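Local coordinates for metastasis-associated protein MTA1 (PDB 6G16) that probably serves as a subunit of the NuRD chromatin-remodelling complex, recruiting histone-binding RBBP4 through its R1 domain, at residues R23-I28 against K48-A53. Numbering follows the deposited sequence.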
ATOM      1  N   ARG B  23     -20.219 -13.696  14.169  1.00 57.53           N
ATOM      2  CA  ARG B  23     -21.429 -12.868  14.308  1.00 57.00           C
ATOM      3  C   ARG B  23     -22.224 -13.287  15.537  1.00 54.30           C
ATOM      4  O   ARG B  23     -22.522 -12.455  16.390  1.00 51.78           O
ATOM      5  CB  ARG B  23     -22.270 -12.878  13.037  1.00 57.42           C
ATOM      6  CG  ARG B  23     -21.669 -11.998  11.944  1.00 61.09           C
ATOM      7  CD  ARG B  23     -22.647 -11.717  10.813  1.00 65.46           C
ATOM      8  NE  ARG B  23     -22.114 -10.817   9.777  1.00 71.25           N
ATOM      9  CZ  ARG B  23     -22.188  -9.480   9.779  1.00 75.34           C
ATOM     10  NH1 ARG B  23     -22.763  -8.820  10.780  1.00 81.57           N
ATOM     11  NH2 ARG B  23     -21.675  -8.787   8.763  1.00 75.61           N
ATOM     12  N   LEU B  24     -22.505 -14.579  15.663  1.00 55.03           N
ATOM     13  CA  LEU B  24     -23.175 -15.112  16.858  1.00 56.52           C
ATOM     14  C   LEU B  24     -22.562 -14.720  18.190  1.00 58.53           C
ATOM     15  O   LEU B  24     -23.294 -14.401  19.126  1.00 62.65           O
ATOM     16  CB  LEU B  24     -23.202 -16.642  16.818  1.00 56.32           C
ATOM     17  CG  LEU B  24     -24.371 -17.297  16.071  1.00 57.15           C
ATOM     18  CD1 LEU B  24     -24.512 -18.740  16.574  1.00 57.01           C
ATOM     19  CD2 LEU B  24     -25.696 -16.521  16.250  1.00 57.75           C
ATOM     20  N   CYS B  25     -21.235 -14.769  18.265  1.00 55.62           N
ATOM     21  CA  CYS B  25     -20.516 -14.525  19.501  1.00 54.54           C
ATOM     22  C   CYS B  25     -19.847 -13.144  19.493  1.00 53.88           C
ATOM     23  O   CYS B  25     -18.830 -12.894  20.166  1.00 51.58           O
ATOM     24  CB  CYS B  25     -19.517 -15.650  19.723  1.00 57.37           C
ATOM     25  SG  CYS B  25     -20.320 -17.274  19.599  1.00 61.76           S
ATOM     26  N   ARG B  26     -20.466 -12.232  18.749  1.00 54.20           N
ATOM     27  CA  ARG B  26     -20.105 -10.819  18.761  1.00 55.68           C
ATOM     28  C   ARG B  26     -19.709 -10.289  20.146  1.00 54.16           C
ATOM     29  O   ARG B  26     -18.741  -9.571  20.263  1.00 53.48           O
ATOM     30  CB  ARG B  26     -21.273 -10.002  18.182  1.00 58.09           C
ATOM     31  CG  ARG B  26     -21.034  -8.499  18.115  1.00 65.26           C
ATOM     32  CD  ARG B  26     -22.043  -7.786  17.219  1.00 71.71           C
ATOM     33  NE  ARG B  26     -22.038  -8.307  15.846  1.00 82.00           N
ATOM     34  CZ  ARG B  26     -21.146  -7.995  14.897  1.00 93.62           C
ATOM     35  NH1 ARG B  26     -20.152  -7.137  15.140  1.00100.28           N
ATOM     36  NH2 ARG B  26     -21.247  -8.534  13.678  1.00 93.90           N
ATOM     37  N   GLU B  27     -20.457 -10.643  21.181  1.00 59.08           N
ATOM     38  CA  GLU B  27     -20.235 -10.069  22.522  1.00 63.06           C
ATOM     39  C   GLU B  27     -18.985 -10.618  23.209  1.00 61.14           C
ATOM     40  O   GLU B  27     -18.422  -9.968  24.096  1.00 60.66           O
ATOM     41  CB  GLU B  27     -21.460 -10.279  23.440  1.00 66.37           C
ATOM     42  CG  GLU B  27     -22.826  -9.865  22.884  1.00 70.70           C
ATOM     43  CD  GLU B  27     -22.853  -8.494  22.222  1.00 75.11           C
ATOM     44  OE1 GLU B  27     -22.026  -7.615  22.613  1.00 76.02           O
ATOM     45  OE2 GLU B  27     -23.717  -8.309  21.312  1.00 75.31           O
ATOM     46  N   ILE B  28     -18.574 -11.823  22.814  1.00 58.12           N
ATOM     47  CA  ILE B  28     -17.351 -12.440  23.321  1.00 55.71           C
ATOM     48  C   ILE B  28     -16.119 -12.017  22.509  1.00 53.95           C
ATOM     49  O   ILE B  28     -15.114 -11.587  23.060  1.00 50.89           O
ATOM     50  CB  ILE B  28     -17.459 -13.964  23.303  1.00 56.41           C
ATOM     51  CG1 ILE B  28     -18.553 -14.384  24.304  1.00 59.38           C
ATOM     52  CG2 ILE B  28     -16.112 -14.596  23.687  1.00 57.33           C
ATOM     53  CD1 ILE B  28     -18.776 -15.888  24.444  1.00 61.04           C
ATOM     54  N   LYS B  48     -16.022 -20.866  20.613  1.00 62.16           N
ATOM     55  CA  LYS B  48     -16.412 -22.186  20.068  1.00 66.08           C
ATOM     56  C   LYS B  48     -17.535 -22.823  20.909  1.00 64.82           C
ATOM     57  O   LYS B  48     -18.497 -23.394  20.381  1.00 62.73           O
ATOM     58  CB  LYS B  48     -15.206 -23.127  20.008  1.00 67.54           C
ATOM     59  CG  LYS B  48     -14.259 -22.798  18.865  1.00 72.50           C
ATOM     60  CD  LYS B  48     -12.935 -23.534  18.971  1.00 74.42           C
ATOM     61  CE  LYS B  48     -11.865 -22.844  18.142  1.00 76.57           C
ATOM     62  NZ  LYS B  48     -10.578 -23.582  18.233  1.00 81.61           N
ATOM     63  N   ALA B  49     -17.404 -22.699  22.221  1.00 63.83           N
ATOM     64  CA  ALA B  49     -18.410 -23.202  23.128  1.00 63.50           C
ATOM     65  C   ALA B  49     -19.735 -22.532  22.846  1.00 65.16           C
ATOM     66  O   ALA B  49     -20.706 -23.203  22.473  1.00 68.27           O
ATOM     67  CB  ALA B  49     -17.987 -22.961  24.569  1.00 62.73           C
ATOM     68  N   GLU B  50     -19.764 -21.203  22.974  1.00 67.40           N
ATOM     69  CA  GLU B  50     -21.026 -20.465  22.831  1.00 68.73           C
ATOM     70  C   GLU B  50     -21.613 -20.559  21.417  1.00 66.16           C
ATOM     71  O   GLU B  50     -22.816 -20.443  21.242  1.00 65.29           O
ATOM     72  CB  GLU B  50     -20.878 -19.008  23.238  1.00 71.99           C
ATOM     73  CG  GLU B  50     -22.192 -18.398  23.737  1.00 74.56           C
ATOM     74  CD  GLU B  50     -22.325 -16.896  23.487  1.00 81.04           C
ATOM     75  OE1 GLU B  50     -21.569 -16.301  22.661  1.00 82.28           O
ATOM     76  OE2 GLU B  50     -23.234 -16.301  24.110  1.00 83.80           O
ATOM     77  N   CYS B  51     -20.767 -20.771  20.416  1.00 65.80           N
ATOM     78  CA  CYS B  51     -21.253 -21.006  19.061  1.00 66.60           C
ATOM     79  C   CYS B  51     -21.962 -22.365  18.956  1.00 68.41           C
ATOM     80  O   CYS B  51     -23.102 -22.444  18.426  1.00 66.23           O
ATOM     81  CB  CYS B  51     -20.119 -20.944  18.055  1.00 65.76           C
ATOM     82  SG  CYS B  51     -20.691 -21.156  16.333  1.00 69.85           S
ATOM     83  N   THR B  52     -21.293 -23.421  19.444  1.00 71.04           N
ATOM     84  CA  THR B  52     -21.885 -24.782  19.430  1.00 72.15           C
ATOM     85  C   THR B  52     -23.196 -24.834  20.247  1.00 73.15           C
ATOM     86  O   THR B  52     -24.152 -25.528  19.862  1.00 73.48           O
ATOM     87  CB  THR B  52     -20.900 -25.893  19.875  1.00 72.01           C
ATOM     88  OG1 THR B  52     -20.430 -25.640  21.203  1.00 73.00           O
ATOM     89  CG2 THR B  52     -19.702 -25.983  18.921  1.00 71.16           C
ATOM     90  N   ALA B  53     -23.254 -24.061  21.337  1.00 73.83           N
ATOM     91  CA  ALA B  53     -24.470 -23.962  22.168  1.00 73.00           C
ATOM     92  C   ALA B  53     -25.631 -23.213  21.475  1.00 72.28           C
ATOM     93  O   ALA B  53     -26.768 -23.697  21.457  1.00 74.59           O
ATOM     94  CB  ALA B  53     -24.144 -23.302  23.496  1.00 72.37           C
TER
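The carboxylate of Glu50 is the one flat side-chain group in this contact, and Ile28 lies across one of its faces: CD1 of Ile28 sits almost directly above OE1 of Glu50, at 3.3 Å. On the other side of the carboxylate plane, displaced beyond its OE1 end, is the sulfur of Cys25, with SG 3.4 Å from OE1 of Glu50. How the carboxylate comes to lie between a methyl and a sulfur follows from the torsions. Glu50 has CG anti to the backbone N (chi1 -153°) and stays extended beyond it, so it reaches from helix 44-53 to the break between helix 16-24 and helix 26-29. Ile28 meets it obliquely, its fully extended CG1 branch (chi2 -179°) carrying the methyl over the carboxylate.

Cys25 occupies that break. It has left helical geometry after helix 16-24 and is the N-cap residue of the next helix, its O accepting a 2.9 Å hydrogen bond from N of Ile28. Its SG, beside its own backbone N, points at the other helix and comes within 3.6 Å of N of Cys51 and 4.0 Å of CB of Cys51. The two sulfurs do not meet: SG of Cys51, anti to its backbone N, lies 5.1 Å from SG of Cys25, and the Cys51 side chain packs on Leu17 and Ala21 of helix 16-24. Leu24 adds a looser flank, with CD1 4.4 Å from O of Cys51.

The packing thus joins the bend between two short helices to helix 44-53, while Arg23 and Arg26 form salt bridges to acidic side chains of the partner protein chain. Chemically, the two carboxylate oxygens of Glu50 differ: OE1 faces a methyl and a sulfur, whereas OE2 is paired with Arg54 in a salt bridge, which would be expected to favour the ionised form.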